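Local coordinates for conjugal transfer protein TRWB (Escherichia coli, PDB 1E9R) that acts as the coupling protein of bacterial conjugation, forming a hexamer that resembles ring helicases and F1-ATPase and probably uses ATP to drive DNA transfer, at residues I104-T112 against N427-G435; D216-M224 against A254-W262. All coordinates share one frame; numbering follows the deposited sequence.

Interaction 1: residues I104-T112 against N427-G435; sequences ILNPYDQRT and NRQPAFVEG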
loop_
_atom_site.group_PDB
_atom_site.type_symbol
_atom_site.label_atom_id
_atom_site.label_comp_id
_atom_site.label_asym_id
_atom_site.label_seq_id
_atom_site.Cartn_x
_atom_site.Cartn_y
_atom_site.Cartn_z
ATOM N N ILE B 104 19.155 -26.746 -31.694
ATOM C CA ILE B 104 18.090 -27.067 -30.750
ATOM C C ILE B 104 18.673 -27.098 -29.340
ATOM O O ILE B 104 19.748 -27.655 -29.108
ATOM C CB ILE B 104 17.448 -28.454 -31.004
ATOM C CG1 ILE B 104 16.702 -28.468 -32.334
ATOM C CG2 ILE B 104 16.480 -28.786 -29.886
ATOM C CD1 ILE B 104 16.062 -29.810 -32.658
ATOM N N LEU B 105 17.969 -26.471 -28.407
ATOM C CA LEU B 105 18.368 -26.475 -27.011
ATOM C C LEU B 105 17.157 -26.957 -26.247
ATOM O O LEU B 105 16.154 -26.255 -26.125
ATOM C CB LEU B 105 18.781 -25.087 -26.534
ATOM C CG LEU B 105 20.216 -24.692 -26.879
ATOM C CD1 LEU B 105 20.529 -23.360 -26.234
ATOM C CD2 LEU B 105 21.192 -25.758 -26.387
ATOM N N ASN B 106 17.254 -28.188 -25.766
ATOM C CA ASN B 106 16.194 -28.844 -25.023
ATOM C C ASN B 106 16.904 -30.020 -24.377
ATOM O O ASN B 106 17.273 -30.967 -25.069
ATOM C CB ASN B 106 15.126 -29.358 -25.984
ATOM C CG ASN B 106 13.993 -30.061 -25.271
ATOM O OD1 ASN B 106 14.181 -30.642 -24.203
ATOM N ND2 ASN B 106 12.808 -30.032 -25.869
ATOM N N PRO B 107 17.108 -29.978 -23.044
ATOM C CA PRO B 107 17.796 -31.061 -22.327
ATOM C C PRO B 107 17.294 -32.491 -22.556
ATOM O O PRO B 107 18.053 -33.446 -22.374
ATOM C CB PRO B 107 17.698 -30.624 -20.858
ATOM C CG PRO B 107 16.473 -29.787 -20.820
ATOM C CD PRO B 107 16.574 -28.985 -22.092
ATOM N N TYR B 108 16.040 -32.635 -22.980
ATOM C CA TYR B 108 15.454 -33.954 -23.195
ATOM C C TYR B 108 15.219 -34.348 -24.659
ATOM O O TYR B 108 14.503 -35.308 -24.953
ATOM C CB TYR B 108 14.149 -34.060 -22.399
ATOM C CG TYR B 108 14.324 -33.777 -20.913
ATOM C CD1 TYR B 108 14.392 -32.464 -20.422
ATOM C CD2 TYR B 108 14.428 -34.819 -19.993
ATOM C CE1 TYR B 108 14.557 -32.203 -19.049
ATOM C CE2 TYR B 108 14.597 -34.570 -18.625
ATOM C CZ TYR B 108 14.659 -33.266 -18.163
ATOM O OH TYR B 108 14.834 -33.042 -16.816
ATOM N N ASP B 109 15.834 -33.615 -25.576
ATOM C CA ASP B 109 15.690 -33.918 -26.985
ATOM C C ASP B 109 17.030 -34.462 -27.470
ATOM O O ASP B 109 18.092 -33.906 -27.176
ATOM C CB ASP B 109 15.288 -32.660 -27.766
ATOM C CG ASP B 109 14.855 -32.967 -29.181
ATOM O OD1 ASP B 109 15.709 -33.383 -29.984
ATOM O OD2 ASP B 109 13.661 -32.797 -29.494
ATOM N N GLN B 110 16.956 -35.570 -28.194
ATOM C CA GLN B 110 18.109 -36.264 -28.748
ATOM C C GLN B 110 19.002 -35.332 -29.563
ATOM O O GLN B 110 20.234 -35.456 -29.562
ATOM C CB GLN B 110 17.595 -37.397 -29.645
ATOM C CG GLN B 110 18.647 -38.314 -30.233
ATOM C CD GLN B 110 19.332 -39.152 -29.173
ATOM O OE1 GLN B 110 20.319 -38.729 -28.565
ATOM N NE2 GLN B 110 18.798 -40.347 -28.934
ATOM N N ARG B 111 18.360 -34.392 -30.253
ATOM C CA ARG B 111 19.040 -33.446 -31.132
ATOM C C ARG B 111 19.676 -32.224 -30.468
ATOM O O ARG B 111 20.413 -31.485 -31.110
ATOM C CB ARG B 111 18.055 -32.979 -32.213
ATOM C CG ARG B 111 17.439 -34.102 -33.042
ATOM C CD ARG B 111 16.203 -33.609 -33.780
ATOM N NE ARG B 111 15.121 -33.294 -32.848
ATOM C CZ ARG B 111 13.913 -32.873 -33.210
ATOM N NH1 ARG B 111 13.628 -32.708 -34.493
ATOM N NH2 ARG B 111 12.985 -32.646 -32.293
ATOM N N THR B 112 19.405 -32.006 -29.191
ATOM C CA THR B 112 19.963 -30.838 -28.513
ATOM C C THR B 112 21.477 -30.759 -28.575
ATOM O O THR B 112 22.159 -31.776 -28.637
ATOM C CB THR B 112 19.584 -30.805 -27.020
ATOM O OG1 THR B 112 20.090 -29.601 -26.433
ATOM C CG2 THR B 112 20.199 -31.990 -26.281
ATOM N N ASN B 427 4.808 -30.317 -41.617
ATOM C CA ASN B 427 5.889 -30.707 -40.725
ATOM C C ASN B 427 7.126 -31.130 -41.488
ATOM O O ASN B 427 7.145 -32.190 -42.105
ATOM C CB ASN B 427 5.432 -31.850 -39.824
ATOM C CG ASN B 427 4.280 -31.451 -38.931
ATOM O OD1 ASN B 427 3.679 -32.293 -38.266
ATOM N ND2 ASN B 427 3.968 -30.152 -38.906
ATOM N N ARG B 428 8.163 -30.303 -41.438
ATOM C CA ARG B 428 9.401 -30.615 -42.131
ATOM C C ARG B 428 10.410 -31.220 -41.157
ATOM O O ARG B 428 11.613 -31.256 -41.425
ATOM C CB ARG B 428 9.965 -29.348 -42.786
ATOM C CG ARG B 428 10.784 -28.454 -41.879
ATOM C CD ARG B 428 10.834 -27.029 -42.412
ATOM N NE ARG B 428 11.209 -26.928 -43.822
ATOM C CZ ARG B 428 12.426 -27.170 -44.310
ATOM N NH1 ARG B 428 13.418 -27.540 -43.508
ATOM N NH2 ARG B 428 12.654 -27.022 -45.610
ATOM N N GLN B 429 9.910 -31.717 -40.028
ATOM C CA GLN B 429 10.768 -32.310 -39.009
ATOM C C GLN B 429 9.920 -32.644 -37.781
ATOM O O GLN B 429 8.858 -32.056 -37.575
ATOM C CB GLN B 429 11.862 -31.308 -38.637
ATOM C CG GLN B 429 13.129 -31.913 -38.093
ATOM C CD GLN B 429 14.180 -30.866 -37.789
ATOM O OE1 GLN B 429 15.297 -31.191 -37.375
ATOM N NE2 GLN B 429 13.830 -29.597 -37.989
ATOM N N PRO B 430 10.353 -33.620 -36.967
ATOM C CA PRO B 430 9.557 -33.945 -35.777
ATOM C C PRO B 430 9.754 -32.889 -34.671
ATOM O O PRO B 430 10.871 -32.421 -34.429
ATOM C CB PRO B 430 10.078 -35.331 -35.382
ATOM C CG PRO B 430 11.499 -35.283 -35.816
ATOM C CD PRO B 430 11.410 -34.623 -37.176
ATOM N N ALA B 431 8.663 -32.503 -34.019
ATOM C CA ALA B 431 8.720 -31.501 -32.961
ATOM C C ALA B 431 9.624 -31.922 -31.799
ATOM O O ALA B 431 10.386 -31.112 -31.269
ATOM C CB ALA B 431 7.320 -31.219 -32.450
ATOM N N PHE B 432 9.537 -33.187 -31.407
ATOM C CA PHE B 432 10.337 -33.698 -30.300
ATOM C C PHE B 432 10.894 -35.090 -30.599
ATOM O O PHE B 432 10.194 -35.954 -31.119
ATOM C CB PHE B 432 9.473 -33.746 -29.034
ATOM C CG PHE B 432 10.193 -34.267 -27.805
ATOM C CD1 PHE B 432 11.254 -33.554 -27.239
ATOM C CD2 PHE B 432 9.790 -35.463 -27.196
ATOM C CE1 PHE B 432 11.902 -34.021 -26.084
ATOM C CE2 PHE B 432 10.429 -35.941 -26.042
ATOM C CZ PHE B 432 11.486 -35.217 -25.485
ATOM N N VAL B 433 12.161 -35.297 -30.260
ATOM C CA VAL B 433 12.824 -36.579 -30.464
ATOM C C VAL B 433 13.454 -37.029 -29.150
ATOM O O VAL B 433 14.554 -36.603 -28.806
ATOM C CB VAL B 433 13.918 -36.463 -31.536
ATOM C CG1 VAL B 433 14.748 -37.729 -31.589
ATOM C CG2 VAL B 433 13.282 -36.192 -32.876
ATOM N N GLU B 434 12.740 -37.886 -28.425
ATOM C CA GLU B 434 13.180 -38.426 -27.135
ATOM C C GLU B 434 14.671 -38.756 -27.077
ATOM O O GLU B 434 15.203 -39.423 -27.965
ATOM C CB GLU B 434 12.378 -39.687 -26.809
ATOM C CG GLU B 434 12.625 -40.251 -25.423
ATOM C CD GLU B 434 12.159 -39.311 -24.325
ATOM O OE1 GLU B 434 12.810 -38.256 -24.119
ATOM O OE2 GLU B 434 11.133 -39.623 -23.675
ATOM N N GLY B 435 15.337 -38.306 -26.014
ATOM C CA GLY B 435 16.763 -38.560 -25.867
ATOM C C GLY B 435 17.179 -39.082 -24.500
ATOM O O GLY B 435 16.297 -39.407 -23.677
#
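The loop that follows strand 103-105, at the margin of the large mixed sheet within this chain, holds the C-terminal tail; its second Asx turn, headed by Asp109, supplies the two residues that grip it, Asp109 and Arg111. Asp109 OD1 accepts the backbone N of Arg111 through its anti lone pair and NE of Arg111 through its syn one, while Arg111 NH2 closes the side-on salt bridge to Asp109 OD2 at 2.9 Å. This two-point pairing fixes the orientation of the guanidinium and turns its NH1/NH2 end to the tail. There Arg111 NH1 donates to Pro430 O (2.8 Å) in the carbonyl plane, and NH2 adds a second bond to the same oxygen from above that plane. Val433 CG2 sits over the centre of one guanidinium face, 3.4 Å from Arg111 CZ; Ile104 CD1 lies against the opposite face, nearer the rim.

Asp109 also pairs backbones with Glu434 as a single beta bridge. Of its two flanking bonds, Gln110 N to Val433 O is 2.7 Å and nearly straight (175°), while Gly435 N to Tyr108 O is weak. The Phe432 ring reaches the 106-109 turn because chi1 (180°) sets CG trans to the amide nitrogen, and CZ lies 3.1 Å from Tyr108 O. The tail amide of Val433 reaches Asp109 OD2 at 3.0 Å, approaching from above the carboxylate plane, 54° out of it.

Interaction 2: residues D216-M224 against A254-W262; sequences DKLPEHVTM and ALRPLISAW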
loop_
_atom_site.group_PDB
_atom_site.type_symbol
_atom_site.label_atom_id
_atom_site.label_comp_id
_atom_site.label_asym_id
_atom_site.label_seq_id
_atom_site.Cartn_x
_atom_site.Cartn_y
_atom_site.Cartn_z
ATOM N N ASP B 216 17.566 -24.459 -6.367
ATOM C CA ASP B 216 16.388 -24.271 -7.202
ATOM C C ASP B 216 16.731 -24.016 -8.654
ATOM O O ASP B 216 16.035 -24.490 -9.547
ATOM C CB ASP B 216 15.531 -23.096 -6.705
ATOM C CG ASP B 216 14.889 -23.360 -5.350
ATOM O OD1 ASP B 216 14.480 -24.517 -5.094
ATOM O OD2 ASP B 216 14.772 -22.408 -4.542
ATOM N N LYS B 217 17.804 -23.275 -8.889
ATOM C CA LYS B 217 18.187 -22.925 -10.250
ATOM C C LYS B 217 19.028 -23.922 -11.037
ATOM O O LYS B 217 18.769 -24.160 -12.217
ATOM C CB LYS B 217 18.903 -21.566 -10.261
ATOM C CG LYS B 217 18.153 -20.459 -9.551
ATOM C CD LYS B 217 16.748 -20.305 -10.074
ATOM C CE LYS B 217 15.932 -19.398 -9.178
ATOM N NZ LYS B 217 14.493 -19.410 -9.557
ATOM N N LEU B 218 20.019 -24.513 -10.386
ATOM C CA LEU B 218 20.936 -25.422 -11.055
ATOM C C LEU B 218 20.498 -26.789 -11.570
ATOM O O LEU B 218 20.987 -27.232 -12.610
ATOM C CB LEU B 218 22.169 -25.611 -10.182
ATOM C CG LEU B 218 22.985 -24.334 -9.982
ATOM C CD1 LEU B 218 24.204 -24.612 -9.105
ATOM C CD2 LEU B 218 23.413 -23.806 -11.334
ATOM N N PRO B 219 19.585 -27.479 -10.868
ATOM C CA PRO B 219 19.137 -28.809 -11.320
ATOM C C PRO B 219 19.172 -29.121 -12.834
ATOM O O PRO B 219 19.982 -29.939 -13.279
ATOM C CB PRO B 219 17.741 -28.913 -10.717
ATOM C CG PRO B 219 17.937 -28.235 -9.380
ATOM C CD PRO B 219 18.748 -26.996 -9.752
ATOM N N GLU B 220 18.313 -28.474 -13.621
ATOM C CA GLU B 220 18.269 -28.713 -15.063
ATOM C C GLU B 220 19.575 -28.401 -15.796
ATOM O O GLU B 220 19.828 -28.923 -16.878
ATOM C CB GLU B 220 17.128 -27.921 -15.687
ATOM C CG GLU B 220 15.756 -28.337 -15.194
ATOM C CD GLU B 220 15.509 -29.837 -15.319
ATOM O OE1 GLU B 220 15.853 -30.420 -16.373
ATOM O OE2 GLU B 220 14.960 -30.434 -14.369
ATOM N N HIS B 221 20.401 -27.546 -15.214
ATOM C CA HIS B 221 21.681 -27.199 -15.818
ATOM C C HIS B 221 22.603 -28.398 -15.664
ATOM O O HIS B 221 23.493 -28.631 -16.486
ATOM C CB HIS B 221 22.312 -26.005 -15.090
ATOM C CG HIS B 221 21.645 -24.695 -15.366
ATOM N ND1 HIS B 221 22.116 -23.803 -16.303
ATOM C CD2 HIS B 221 20.543 -24.123 -14.822
ATOM C CE1 HIS B 221 21.337 -22.735 -16.326
ATOM N NE2 HIS B 221 20.376 -22.904 -15.437
ATOM N N VAL B 222 22.385 -29.146 -14.589
ATOM C CA VAL B 222 23.206 -30.304 -14.285
ATOM C C VAL B 222 22.864 -31.465 -15.200
ATOM O O VAL B 222 23.752 -32.116 -15.744
ATOM C CB VAL B 222 23.020 -30.757 -12.806
ATOM C CG1 VAL B 222 23.900 -31.963 -12.524
ATOM C CG2 VAL B 222 23.371 -29.622 -11.850
ATOM N N THR B 223 21.570 -31.710 -15.365
ATOM C CA THR B 223 21.087 -32.799 -16.198
ATOM C C THR B 223 21.154 -32.490 -17.694
ATOM O O THR B 223 20.945 -33.372 -18.525
ATOM C CB THR B 223 19.643 -33.153 -15.820
ATOM O OG1 THR B 223 18.778 -32.051 -16.125
ATOM C CG2 THR B 223 19.559 -33.465 -14.329
ATOM N N MET B 224 21.450 -31.236 -18.024
ATOM C CA MET B 224 21.552 -30.807 -19.411
ATOM C C MET B 224 22.735 -31.495 -20.066
ATOM O O MET B 224 23.852 -31.440 -19.554
ATOM C CB MET B 224 21.760 -29.292 -19.492
ATOM C CG MET B 224 20.925 -28.564 -20.563
ATOM S SD MET B 224 21.433 -28.697 -22.286
ATOM C CE MET B 224 19.914 -28.748 -23.063
ATOM N N ALA B 254 9.502 -26.873 -14.482
ATOM C CA ALA B 254 10.826 -27.375 -14.154
ATOM C C ALA B 254 11.920 -26.730 -15.002
ATOM O O ALA B 254 13.042 -26.517 -14.531
ATOM C CB ALA B 254 10.855 -28.891 -14.329
ATOM N N LEU B 255 11.586 -26.415 -16.251
ATOM C CA LEU B 255 12.549 -25.831 -17.171
ATOM C C LEU B 255 12.594 -24.313 -17.173
ATOM O O LEU B 255 13.476 -23.724 -17.782
ATOM C CB LEU B 255 12.278 -26.339 -18.592
ATOM C CG LEU B 255 12.692 -27.789 -18.852
ATOM C CD1 LEU B 255 12.173 -28.264 -20.196
ATOM C CD2 LEU B 255 14.212 -27.887 -18.797
ATOM N N ARG B 256 11.650 -23.681 -16.490
ATOM C CA ARG B 256 11.582 -22.219 -16.430
ATOM C C ARG B 256 12.941 -21.532 -16.196
ATOM O O ARG B 256 13.334 -20.637 -16.950
ATOM C CB ARG B 256 10.578 -21.803 -15.353
ATOM C CG ARG B 256 10.150 -20.366 -15.417
ATOM C CD ARG B 256 9.057 -20.114 -14.407
ATOM N NE ARG B 256 8.491 -18.771 -14.529
ATOM C CZ ARG B 256 8.593 -17.814 -13.604
ATOM N NH1 ARG B 256 9.250 -18.048 -12.469
ATOM N NH2 ARG B 256 8.036 -16.618 -13.814
ATOM N N PRO B 257 13.683 -21.929 -15.149
ATOM C CA PRO B 257 14.974 -21.256 -14.959
ATOM C C PRO B 257 16.032 -21.473 -16.057
ATOM O O PRO B 257 16.801 -20.561 -16.366
ATOM C CB PRO B 257 15.429 -21.753 -13.578
ATOM C CG PRO B 257 14.698 -23.016 -13.389
ATOM C CD PRO B 257 13.342 -22.739 -13.970
ATOM N N LEU B 258 16.069 -22.670 -16.645
ATOM C CA LEU B 258 17.030 -22.979 -17.711
ATOM C C LEU B 258 16.718 -22.171 -18.963
ATOM O O LEU B 258 17.604 -21.536 -19.529
ATOM C CB LEU B 258 16.999 -24.468 -18.082
ATOM C CG LEU B 258 18.360 -25.080 -18.470
ATOM C CD1 LEU B 258 18.144 -26.316 -19.326
ATOM C CD2 LEU B 258 19.210 -24.068 -19.216
ATOM N N ILE B 259 15.455 -22.212 -19.390
ATOM C CA ILE B 259 15.007 -21.481 -20.570
ATOM C C ILE B 259 15.244 -19.988 -20.327
ATOM O O ILE B 259 15.770 -19.284 -21.197
ATOM C CB ILE B 259 13.510 -21.762 -20.856
ATOM C CG1 ILE B 259 13.311 -23.247 -21.179
ATOM C CG2 ILE B 259 13.037 -20.953 -22.041
ATOM C CD1 ILE B 259 11.865 -23.731 -21.005
ATOM N N SER B 260 14.876 -19.508 -19.140
ATOM C CA SER B 260 15.105 -18.106 -18.794
ATOM C C SER B 260 16.604 -17.816 -18.907
ATOM O O SER B 260 17.004 -16.760 -19.375
ATOM C CB SER B 260 14.640 -17.805 -17.362
ATOM O OG SER B 260 13.244 -17.983 -17.235
ATOM N N ALA B 261 17.433 -18.752 -18.474
ATOM C CA ALA B 261 18.867 -18.550 -18.564
ATOM C C ALA B 261 19.291 -18.366 -20.017
ATOM O O ALA B 261 20.060 -17.459 -20.344
ATOM C CB ALA B 261 19.601 -19.740 -17.962
ATOM N N TRP B 262 18.798 -19.231 -20.895
ATOM C CA TRP B 262 19.174 -19.139 -22.293
ATOM C C TRP B 262 18.744 -17.819 -22.901
ATOM O O TRP B 262 19.553 -17.119 -23.526
ATOM C CB TRP B 262 18.594 -20.312 -23.097
ATOM C CG TRP B 262 19.309 -21.622 -22.841
ATOM C CD1 TRP B 262 20.635 -21.791 -22.543
ATOM C CD2 TRP B 262 18.734 -22.933 -22.865
ATOM N NE1 TRP B 262 20.916 -23.123 -22.378
ATOM C CE2 TRP B 262 19.768 -23.847 -22.568
ATOM C CE3 TRP B 262 17.446 -23.425 -23.106
ATOM C CZ2 TRP B 262 19.553 -25.234 -22.504
ATOM C CZ3 TRP B 262 17.229 -24.808 -23.042
ATOM C CH2 TRP B 262 18.281 -25.693 -22.742
HETATM O O HOH W 1 18.692 -20.802 -14.672
#
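Ala254 meets Glu220 through its carbonyl, with Ala254 O lying 3.3 Å from Glu220 CG. One residue on, Leu255 CD2 packs at 3.9 Å against the same Glu220 CG, crossing that side chain at about a right angle; the chain bends at chi2 (-52°), leaving OE1 also beside Leu255 CD2 and hydrogen-bonded to Tyr108 OH. Pro257 sets its CB against Lys217 CD (4.0 Å), while Lys217 NZ runs on to a salt bridge with Glu292. The carbonyl of Pro257 accepts a weak bond from a water that is also hydrogen-bonded to His221 NE2 (2.8 Å), in the plane of the imidazole.

Helix 252-269, whose Leu255, Ile259 and Trp262 lie on strand 243-247 of the mixed sheet, is crossed here by 219-223, the short axes approaching to 9.0 Å at -76°. Leu258 has contacts with three residues at this crossing. Its CD1 touches both Met224 CG (3.8 Å) and Glu220 CB, whereas CD2 makes a CH-pi contact with His221, 4.1 Å from the ring centroid and 22° off the normal. Ala261 CB touches the imidazole edge at CE1. Trp262 finally receives Met224 in a Met-aromatic contact: SD stands at the edge of the indole's six-membered ring, and Met224 CE reaches Trp262 CH2 at 3.5 Å.

How the interactions relate
Interaction 1 is a surface contact of loop with tail, centred about 21 Å from the chain centre; interaction 2 is a partly buried helix crossing, about 17 Å out. Their chemistry follows: the former relies on a salt bridge and main-chain carbonyls and amides, the latter on aliphatic and aromatic side chains, with one water linking a histidine to a carbonyl. The two touch directly. Tyr108 OH lies 2.8 Å from Glu220 OE1, a probable hydrogen bond, and Met224 CE packs on Pro107 N and Thr112 OG1. Pro107 also leans on Leu255, Leu258 and Trp262, tying 104-112 to helix 252-269. Along the chain, interaction 2 is nested within the loop that interaction 1 closes.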